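PDB 3LX3: 6-pyruvoyl tetrahydrobiopterin synthase from Plasmodium vivax, which belongs to the 6-pyruvoyl tetrahydropterin synthase family of zinc-binding proteins and assembles from six copies of a chain that joins an antiparallel sheet to helices. Local coordinates for residues F32-F37 with H88-M93; I137-L142 with A174-N179; Q19-L24 with G66-F71. All coordinates share one frame; numbering follows the deposited sequence. Where two conformers were deposited one is given.

Contact 1 of 3, residues F32-F37 with H88-M93. With ZN (zinc ion), chain B.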
loop_
_atom_site.group_PDB
_atom_site.type_symbol
_atom_site.label_atom_id
_atom_site.label_comp_id
_atom_site.label_asym_id
_atom_site.label_seq_id
_atom_site.Cartn_x
_atom_site.Cartn_y
_atom_site.Cartn_z
ATOM N N PHE A 32 5.597 11.382 12.813
ATOM C CA PHE A 32 6.184 12.645 13.254
ATOM C C PHE A 32 6.991 13.193 12.103
ATOM O O PHE A 32 7.931 12.558 11.632
ATOM C CB PHE A 32 6.989 12.578 14.571
ATOM C CG PHE A 32 7.970 11.430 14.713
ATOM C CD1 PHE A 32 9.344 11.649 14.592
ATOM C CD2 PHE A 32 7.540 10.141 15.058
ATOM C CE1 PHE A 32 10.243 10.604 14.826
ATOM C CE2 PHE A 32 8.438 9.128 15.202
ATOM C CZ PHE A 32 9.782 9.355 15.089
ATOM N N ASN A 33 6.568 14.349 11.609
ATOM C CA ASN A 33 7.175 14.958 10.474
ATOM C C ASN A 33 8.183 15.978 10.951
ATOM O O ASN A 33 7.824 17.003 11.538
ATOM C CB ASN A 33 6.072 15.611 9.654
ATOM C CG ASN A 33 5.014 14.592 9.155
ATOM O OD1 ASN A 33 5.166 13.369 9.269
ATOM N ND2 ASN A 33 3.898 15.125 8.690
ATOM N N CYS A 34 9.459 15.618 10.793
ATOM C CA CYS A 34 10.545 16.279 11.490
ATOM C C CYS A 34 11.726 16.569 10.578
ATOM O O CYS A 34 11.952 15.870 9.573
ATOM C CB CYS A 34 11.064 15.424 12.662
ATOM S SG CYS A 34 9.878 15.310 14.017
ATOM N N ALA A 35 12.502 17.578 10.977
ATOM C CA ALA A 35 13.773 17.862 10.361
ATOM C C ALA A 35 14.904 17.230 11.200
ATOM O O ALA A 35 14.780 17.078 12.416
ATOM C CB ALA A 35 13.976 19.377 10.258
ATOM N N HIS A 36 16.010 16.869 10.543
ATOM C CA HIS A 36 17.155 16.321 11.240
ATOM C C HIS A 36 18.383 16.398 10.341
ATOM O O HIS A 36 18.267 16.683 9.159
ATOM C CB HIS A 36 16.875 14.878 11.720
ATOM C CG HIS A 36 17.251 13.800 10.750
ATOM N ND1 HIS A 36 18.062 12.746 11.123
ATOM C CD2 HIS A 36 16.892 13.572 9.467
ATOM C CE1 HIS A 36 18.194 11.924 10.091
ATOM N NE2 HIS A 36 17.512 12.405 9.062
ATOM N N PHE A 37 19.519 16.036 10.902
ATOM C CA PHE A 37 20.657 15.597 10.093
ATOM C C PHE A 37 21.520 14.680 10.955
ATOM O O PHE A 37 21.754 14.932 12.151
ATOM C CB PHE A 37 21.460 16.788 9.469
ATOM C CG PHE A 37 22.116 17.719 10.461
ATOM C CD1 PHE A 37 23.398 17.482 10.938
ATOM C CD2 PHE A 37 21.473 18.888 10.829
ATOM C CE1 PHE A 37 24.016 18.385 11.790
ATOM C CE2 PHE A 37 22.065 19.765 11.691
ATOM C CZ PHE A 37 23.331 19.505 12.177
ATOM N N HIS A 88 8.958 19.374 14.435
ATOM C CA HIS A 88 10.162 19.985 14.992
ATOM C C HIS A 88 11.416 19.475 14.329
ATOM O O HIS A 88 11.426 18.456 13.612
ATOM C CB HIS A 88 10.331 19.583 16.481
ATOM C CG HIS A 88 9.268 20.080 17.365
ATOM N ND1 HIS A 88 8.166 19.317 17.674
ATOM C CD2 HIS A 88 9.119 21.251 18.017
ATOM C CE1 HIS A 88 7.382 19.997 18.491
ATOM N NE2 HIS A 88 7.935 21.176 18.725
ATOM N N PHE A 89 12.517 20.163 14.613
ATOM C CA PHE A 89 13.850 19.664 14.391
ATOM C C PHE A 89 14.254 18.742 15.547
ATOM O O PHE A 89 14.158 19.165 16.716
ATOM C CB PHE A 89 14.875 20.805 14.229
ATOM C CG PHE A 89 16.295 20.339 14.116
ATOM C CD1 PHE A 89 16.814 19.927 12.922
ATOM C CD2 PHE A 89 17.152 20.353 15.225
ATOM C CE1 PHE A 89 18.087 19.519 12.816
ATOM C CE2 PHE A 89 18.444 19.947 15.127
ATOM C CZ PHE A 89 18.928 19.514 13.940
ATOM N N ILE A 90 14.724 17.534 15.243
ATOM C CA ILE A 90 15.178 16.600 16.261
ATOM C C ILE A 90 16.610 16.897 16.636
ATOM O O ILE A 90 17.524 16.747 15.819
ATOM C CB ILE A 90 15.041 15.153 15.784
ATOM C CG1 ILE A 90 13.553 14.832 15.552
ATOM C CG2 ILE A 90 15.660 14.206 16.807
ATOM C CD1 ILE A 90 13.363 13.497 14.820
ATOM N N LEU A 91 16.820 17.326 17.880
ATOM C CA LEU A 91 18.135 17.780 18.346
ATOM C C LEU A 91 18.719 16.710 19.269
ATOM O O LEU A 91 18.222 16.518 20.375
ATOM C CB LEU A 91 18.026 19.126 19.065
ATOM C CG LEU A 91 19.307 19.803 19.518
ATOM C CD1 LEU A 91 20.255 19.996 18.429
ATOM C CD2 LEU A 91 18.914 21.165 20.178
ATOM N N PRO A 92 19.775 16.018 18.804
ATOM C CA PRO A 92 20.385 14.994 19.640
ATOM C C PRO A 92 21.300 15.600 20.640
ATOM O O PRO A 92 22.466 15.896 20.303
ATOM C CB PRO A 92 21.141 14.133 18.605
ATOM C CG PRO A 92 21.445 14.991 17.531
ATOM C CD PRO A 92 20.405 16.079 17.476
ATOM N N MET A 93 20.827 15.665 21.871
ATOM C CA MET A 93 21.474 16.456 22.917
ATOM C C MET A 93 22.785 15.816 23.455
ATOM O O MET A 93 23.612 16.536 24.073
ATOM C CB MET A 93 20.415 16.839 23.971
ATOM C CG MET A 93 20.006 15.698 24.831
ATOM S SD MET A 93 18.395 15.719 25.769
ATOM C CE MET A 93 18.948 16.435 27.329
HETATM ZN ZN ZN B . 17.499 11.491 7.163
HETATM O O HOH W 1 19.343 15.884 13.960
HETATM O O HOH W 2 19.470 10.976 7.393
HETATM O O HOH W 3 17.802 10.336 5.337
#
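Ala35, near the end of strand 20-40, and Phe89, on strand 89-92, form a single beta bridge beside the zinc site of the tunnelling fold (T-fold) of this family. Two backbone bonds make the bridge: Ala35 N donates to His88 O (3.0 Å), and Ile90 N donates to Ala35 O over 2.9 Å in a nearly straight bond. Ala35 O also receives a CA-H...O contact from Phe89. The two short strand segments cross at 52°, and beyond the bridge water 1 fills in, accepting from Phe37 N and donating to Ile90 O.

Apolar contacts flank the backbone. With CG anti to the backbone N (chi1 175°), the Phe89 ring lies along Ala35, and its CE1 reaches His36 CA at 3.7 Å; its CZ meets Phe37 CE2, the two ring planes inclined at 43°. Ile90 sends CD1 to Cys34 CB (3.7 Å) and to the edge of the Phe32 ring.

The metal hangs from the same strand. His36 ND1 is hydrogen-bonded to Ser132 OG, which would fix the imidazole's rotation; His48 and His50 also bind the zinc, two waters bind it as well, and His36 NE2 ligates it at 2.1 Å.

Contact 2 of 3, residues I137-L142 with A174-N179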
loop_
_atom_site.group_PDB
_atom_site.type_symbol
_atom_site.label_atom_id
_atom_site.label_comp_id
_atom_site.label_asym_id
_atom_site.label_seq_id
_atom_site.Cartn_x
_atom_site.Cartn_y
_atom_site.Cartn_z
ATOM N N ILE A 137 16.502 6.844 17.593
ATOM C CA ILE A 137 15.149 7.369 17.729
ATOM C C ILE A 137 14.204 6.257 18.177
ATOM O O ILE A 137 13.368 6.441 19.069
ATOM C CB ILE A 137 14.673 8.055 16.441
ATOM C CG1 ILE A 137 15.472 9.324 16.232
ATOM C CG2 ILE A 137 13.167 8.392 16.459
ATOM C CD1 ILE A 137 15.308 9.912 14.822
ATOM N N GLY A 138 14.339 5.077 17.576
ATOM C CA GLY A 138 13.519 3.955 17.993
ATOM C C GLY A 138 13.706 3.569 19.462
ATOM O O GLY A 138 12.735 3.308 20.181
ATOM N N LEU A 139 14.943 3.498 19.939
ATOM C CA LEU A 139 15.196 3.223 21.348
ATOM C C LEU A 139 14.511 4.238 22.266
ATOM O O LEU A 139 13.928 3.873 23.272
ATOM C CB LEU A 139 16.710 3.152 21.677
ATOM C CG LEU A 139 17.553 1.953 21.280
ATOM C CD1 LEU A 139 19.002 2.240 21.727
ATOM C CD2 LEU A 139 17.053 0.645 21.933
ATOM N N TYR A 140 14.610 5.520 21.902
ATOM C CA TYR A 140 14.006 6.582 22.672
ATOM C C TYR A 140 12.482 6.381 22.722
ATOM O O TYR A 140 11.864 6.471 23.790
ATOM C CB TYR A 140 14.348 7.953 22.048
ATOM C CG TYR A 140 13.553 9.047 22.673
ATOM C CD1 TYR A 140 13.852 9.495 23.938
ATOM C CD2 TYR A 140 12.486 9.627 21.988
ATOM C CE1 TYR A 140 13.117 10.493 24.533
ATOM C CE2 TYR A 140 11.742 10.625 22.582
ATOM C CZ TYR A 140 12.071 11.057 23.844
ATOM O OH TYR A 140 11.324 12.049 24.448
ATOM N N ILE A 141 11.892 6.107 21.557
ATOM C CA ILE A 141 10.425 5.957 21.481
ATOM C C ILE A 141 9.964 4.757 22.280
ATOM O O ILE A 141 8.930 4.828 22.976
ATOM C CB ILE A 141 9.949 5.901 20.044
ATOM C CG1 ILE A 141 10.136 7.274 19.411
ATOM C CG2 ILE A 141 8.479 5.436 19.942
ATOM C CD1 ILE A 141 9.713 7.375 18.001
ATOM N N LEU A 142 10.687 3.658 22.180
ATOM C CA LEU A 142 10.338 2.473 22.961
ATOM C C LEU A 142 10.295 2.788 24.458
ATOM O O LEU A 142 9.351 2.421 25.167
ATOM C CB LEU A 142 11.344 1.338 22.712
ATOM C CG LEU A 142 11.180 0.047 23.520
ATOM C CD1 LEU A 142 9.821 -0.575 23.230
ATOM C CD2 LEU A 142 12.317 -0.907 23.175
ATOM N N ALA A 174 14.048 0.588 11.369
ATOM C CA ALA A 174 14.775 -0.006 12.470
ATOM C C ALA A 174 13.803 -0.428 13.547
ATOM O O ALA A 174 12.887 0.292 13.893
ATOM C CB ALA A 174 15.788 0.990 13.071
ATOM N N THR A 175 14.054 -1.622 14.093
ATOM C CA THR A 175 13.212 -2.249 15.109
ATOM C C THR A 175 14.009 -2.615 16.361
ATOM O O THR A 175 15.091 -3.265 16.297
ATOM C CB THR A 175 12.565 -3.523 14.549
ATOM O OG1 THR A 175 11.771 -3.135 13.431
ATOM C CG2 THR A 175 11.675 -4.191 15.576
ATOM N N VAL A 176 13.490 -2.190 17.525
ATOM C CA VAL A 176 14.103 -2.426 18.822
ATOM C C VAL A 176 13.045 -2.987 19.773
ATOM O O VAL A 176 11.853 -2.728 19.606
ATOM C CB VAL A 176 14.760 -1.132 19.389
ATOM C CG1 VAL A 176 15.936 -0.703 18.497
ATOM C CG2 VAL A 176 13.734 -0.034 19.542
ATOM N N HIS A 177 13.486 -3.754 20.763
ATOM C CA HIS A 177 12.554 -4.381 21.714
ATOM C C HIS A 177 13.107 -4.432 23.111
ATOM O O HIS A 177 14.324 -4.246 23.343
ATOM C CB HIS A 177 12.185 -5.808 21.267
ATOM C CG HIS A 177 13.299 -6.780 21.358
ATOM N ND1 HIS A 177 14.029 -7.184 20.259
ATOM C CD2 HIS A 177 13.812 -7.441 22.422
ATOM C CE1 HIS A 177 14.948 -8.057 20.650
ATOM N NE2 HIS A 177 14.838 -8.230 21.957
ATOM N N ARG A 178 12.176 -4.667 24.034
ATOM C CA ARG A 178 12.479 -4.927 25.422
ATOM C C ARG A 178 11.590 -6.061 25.903
ATOM O O ARG A 178 10.386 -6.096 25.696
ATOM C CB ARG A 178 12.274 -3.684 26.264
ATOM C CG ARG A 178 12.927 -3.776 27.637
ATOM C CD ARG A 178 12.506 -2.625 28.539
ATOM N NE ARG A 178 12.916 -1.315 28.024
ATOM C CZ ARG A 178 12.568 -0.151 28.583
ATOM N NH1 ARG A 178 11.800 -0.116 29.653
ATOM N NH2 ARG A 178 12.986 0.970 28.039
ATOM N N ASN A 179 12.223 -6.984 26.625
ATOM C CA ASN A 179 11.498 -8.018 27.340
ATOM C C ASN A 179 11.202 -7.430 28.714
ATOM O O ASN A 179 12.106 -6.858 29.350
ATOM C CB ASN A 179 12.389 -9.246 27.489
ATOM C CG ASN A 179 12.746 -9.850 26.150
ATOM O OD1 ASN A 179 11.890 -10.403 25.463
ATOM N ND2 ASN A 179 14.011 -9.753 25.775
#
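Helix 134-149 lies against strand 172-179, the outermost strand of the five-stranded antiparallel sheet within this chain, in a helix-on-sheet packing where Val176 meets Gly138, Leu139 and Leu142. The helix and strand segments run 36° apart, with axes 8.0 Å from each other at closest approach, and no hydrogen bond joins them.

Val176 projects from the strand toward the helix. Its CG2 stands between the backbone N and the carbonyl carbon (CG1 at chi1 -65°) and presses on the helix backbone at Gly138, 3.5 Å from Gly138 O. That oxygen already accepts the helical bond from Leu142 N. Leu139 crosses Val176 at about a right angle, its CD2 lying 3.9 Å from Val176 CG1.

One turn on, Leu142 holds CG anti to its backbone N (chi1 176°), which carries CD2 across to the strand backbone, 3.6 Å from His177 C. The same methyl touches Val176 CG2 at 4.0 Å and sits beside Arg178 CB at 4.2 Å. The Arg178 chain bends at chi3 and its NH2 bonds to Asn143 OD1 of the same helix. Leu139 also packs on Gln19 of a neighbouring subunit.

Because the contact is made of methyl groups against aliphatic carbons and backbone, it relies on close fit and burial of apolar surface, while the polar link from Arg178 lies at its margin.

Contact 3 of 3, residues Q19-L24 with G66-F71; sequences QIAELL and GYVIDF. With XTN (2-amino-1,5-dihydropteridine-4,6-dione), chain C.
Leu23 fits between Phe71 and the backbone of Ile69, next to the bound 2-amino-1,5-dihydropteridine-4,6-dione. Its CB meets Phe71 CE1 at 3.8 Å. Holding CG anti to its own carbonyl carbon (chi1 -61°), it extends CD1 to Ile69 O at 3.4 Å, close to ligand atom N2. CD1 also touches Val68 CB, and Val68 CG2 in turn rests on Ala21 CB, 3.8 Å away.

The ligand adds the next layer. Its amino group N2 donates a nearly straight hydrogen bond to Ile69 O (2.8 Å, 166° at the hydrogen), the same oxygen that Leu23 CD1 abuts. Tyr67 lays one ring face over the ligand, with ligand N1 3.4 Å above the ring plane and over its centre; Phe71 offers a face to N2, offset toward the rim. Ligand N8 lies 2.8 Å from Asp70 OD1, and ligand N1 is 2.9 Å from Phe71 N.

Second-shell contacts hold the 66-71 loop in shape. Asp70 is the N-cap of helix 71-85, its OD1 accepting from Ser72 N, and Val68 O is hydrogen-bonded to Arg157 NE. A neighbouring subunit completes the pocket: its Thr134 and Glu135 hydrogen-bond to the ligand, and Glu135 of that subunit also takes a bond from Val68 N.

Strand 20-40 lies against the loop on the sheet side: Leu23 is hydrogen-bonded through its backbone to Leu58 of strand 48-61, while residues 22-24 pair antiparallel with a strand of the neighbouring subunit, and Ile69 leans on helix 151-156.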
loop_
_atom_site.group_PDB
_atom_site.type_symbol
_atom_site.label_atom_id
_atom_site.label_comp_id
_atom_site.label_asym_id
_atom_site.label_seq_id
_atom_site.Cartn_x
_atom_site.Cartn_y
_atom_site.Cartn_z
ATOM N N GLN A 19 -3.224 -18.600 26.341
ATOM C CA GLN A 19 -3.006 -18.438 24.917
ATOM C C GLN A 19 -2.288 -17.100 24.663
ATOM O O GLN A 19 -2.809 -16.043 25.020
ATOM C CB GLN A 19 -4.349 -18.472 24.188
ATOM C CG GLN A 19 -5.104 -19.810 24.326
ATOM C CD GLN A 19 -4.583 -20.912 23.406
ATOM O OE1 GLN A 19 -3.731 -20.684 22.549
ATOM N NE2 GLN A 19 -5.102 -22.124 23.592
ATOM N N ILE A 20 -1.096 -17.174 24.059
ATOM C CA ILE A 20 -0.305 -16.000 23.706
ATOM C C ILE A 20 -0.843 -15.391 22.428
ATOM O O ILE A 20 -1.203 -16.103 21.466
ATOM C CB ILE A 20 1.199 -16.342 23.501
ATOM C CG1 ILE A 20 1.823 -16.854 24.797
ATOM C CG2 ILE A 20 1.989 -15.103 22.976
ATOM C CD1 ILE A 20 3.100 -17.670 24.603
ATOM N N ALA A 21 -0.906 -14.063 22.384
ATOM C CA ALA A 21 -1.141 -13.372 21.132
ATOM C C ALA A 21 -0.171 -12.213 21.025
ATOM O O ALA A 21 0.238 -11.648 22.040
ATOM C CB ALA A 21 -2.617 -12.863 20.959
ATOM N N GLU A 22 0.160 -11.870 19.789
ATOM C CA GLU A 22 0.993 -10.703 19.462
ATOM C C GLU A 22 0.121 -9.667 18.804
ATOM O O GLU A 22 -0.515 -9.948 17.814
ATOM C CB GLU A 22 2.113 -11.112 18.542
ATOM C CG GLU A 22 3.024 -10.046 18.080
ATOM C CD GLU A 22 4.084 -10.634 17.173
ATOM O OE1 GLU A 22 3.978 -10.494 15.930
ATOM O OE2 GLU A 22 5.002 -11.279 17.687
ATOM N N LEU A 23 0.110 -8.453 19.349
ATOM C CA LEU A 23 -0.669 -7.371 18.790
ATOM C C LEU A 23 0.262 -6.409 18.041
ATOM O O LEU A 23 1.401 -6.151 18.497
ATOM C CB LEU A 23 -1.389 -6.602 19.872
ATOM C CG LEU A 23 -2.378 -7.392 20.694
ATOM C CD1 LEU A 23 -3.133 -6.456 21.628
ATOM C CD2 LEU A 23 -3.331 -8.263 19.886
ATOM N N LEU A 24 -0.228 -5.875 16.933
ATOM C CA LEU A 24 0.476 -4.882 16.131
ATOM C C LEU A 24 -0.439 -3.720 15.878
ATOM O O LEU A 24 -1.565 -3.913 15.376
ATOM C CB LEU A 24 0.897 -5.460 14.780
ATOM C CG LEU A 24 1.505 -4.467 13.765
ATOM C CD1 LEU A 24 2.839 -3.930 14.255
ATOM C CD2 LEU A 24 1.666 -5.214 12.434
ATOM N N GLY A 66 -11.041 -10.889 26.656
ATOM C CA GLY A 66 -10.858 -11.167 25.238
ATOM C C GLY A 66 -9.711 -10.467 24.514
ATOM O O GLY A 66 -9.459 -10.728 23.351
ATOM N N TYR A 67 -9.037 -9.583 25.239
ATOM C CA TYR A 67 -7.904 -8.844 24.729
ATOM C C TYR A 67 -6.611 -9.200 25.432
ATOM O O TYR A 67 -6.645 -9.535 26.625
ATOM C CB TYR A 67 -8.085 -7.343 24.995
ATOM C CG TYR A 67 -9.281 -6.631 24.367
ATOM C CD1 TYR A 67 -9.994 -7.138 23.294
ATOM C CD2 TYR A 67 -9.708 -5.435 24.926
ATOM C CE1 TYR A 67 -11.060 -6.433 22.762
ATOM C CE2 TYR A 67 -10.762 -4.725 24.390
ATOM C CZ TYR A 67 -11.419 -5.219 23.314
ATOM O OH TYR A 67 -12.459 -4.488 22.798
ATOM N N VAL A 68 -5.476 -9.085 24.729
ATOM C CA VAL A 68 -4.201 -8.998 25.451
ATOM C C VAL A 68 -4.221 -7.676 26.234
ATOM O O VAL A 68 -4.073 -7.652 27.469
ATOM C CB VAL A 68 -2.973 -9.112 24.573
ATOM C CG1 VAL A 68 -1.704 -8.957 25.474
ATOM C CG2 VAL A 68 -2.971 -10.494 23.876
ATOM N N ILE A 69 -4.428 -6.602 25.493
ATOM C CA ILE A 69 -4.528 -5.224 26.010
ATOM C C ILE A 69 -5.319 -4.479 24.915
ATOM O O ILE A 69 -5.211 -4.790 23.714
ATOM C CB ILE A 69 -3.148 -4.636 26.345
ATOM C CG1 ILE A 69 -3.257 -3.205 26.860
ATOM C CG2 ILE A 69 -2.245 -4.703 25.139
ATOM C CD1 ILE A 69 -1.917 -2.697 27.403
ATOM N N ASP A 70 -6.183 -3.564 25.315
ATOM C CA ASP A 70 -7.035 -2.834 24.400
ATOM C C ASP A 70 -6.216 -2.048 23.366
ATOM O O ASP A 70 -5.418 -1.165 23.710
ATOM C CB ASP A 70 -7.903 -1.873 25.234
ATOM C CG ASP A 70 -8.993 -1.198 24.432
ATOM O OD1 ASP A 70 -8.999 -1.203 23.199
ATOM O OD2 ASP A 70 -9.889 -0.636 25.100
ATOM N N PHE A 71 -6.426 -2.340 22.081
ATOM C CA PHE A 71 -5.796 -1.570 21.000
ATOM C C PHE A 71 -5.965 -0.060 21.179
ATOM O O PHE A 71 -5.075 0.725 20.802
ATOM C CB PHE A 71 -6.387 -1.908 19.620
ATOM C CG PHE A 71 -5.963 -3.243 19.014
ATOM C CD1 PHE A 71 -4.634 -3.579 18.783
ATOM C CD2 PHE A 71 -6.938 -4.111 18.553
ATOM C CE1 PHE A 71 -4.308 -4.801 18.163
ATOM C CE2 PHE A 71 -6.584 -5.322 17.931
ATOM C CZ PHE A 71 -5.278 -5.635 17.756
HETATM N N1 XTN C . -8.411 -4.421 21.447
HETATM C C2 XTN C . -7.945 -5.663 21.206
HETATM N N2 XTN C . -6.837 -6.114 21.822
HETATM N N3 XTN C . -8.650 -6.541 20.343
HETATM C C4 XTN C . -9.749 -6.149 19.679
HETATM O O4 XTN C . -10.304 -6.959 18.897
HETATM N N5 XTN C . -11.301 -4.358 19.296
HETATM C C6 XTN C . -11.739 -3.092 19.565
HETATM O O6 XTN C . -12.753 -2.669 19.004
HETATM C C7 XTN C . -11.034 -2.279 20.504
HETATM N N8 XTN C . -9.943 -2.779 21.087
HETATM C C4A XTN C . -10.185 -4.843 19.916
HETATM C C8A XTN C . -9.507 -4.010 20.804
#

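Overall arrangement
Contacts 1 and 3 both use strand 20-40, yet their centres lie about 33 Å apart on opposite sides of the chain's centre. Contact 2 is about 17 Å from contact 1 and about 20 Å from contact 3, centre to centre. It touches the former directly: Ile141 CD1 packs 3.5 Å from Phe32 CZ. The ligand pocket is built between subunits. The loop of contact 3 holds a ligand that Thr134 and Glu135 of a neighbouring subunit complete, and within one chain these residues begin the helix of contact 2. The side chain of His36 in contact 1 is about 5 Å from a bound 2-amino-1,5-dihydropteridine-4,6-dione, and Glu168 belongs to both the metal site and the ligand pocket.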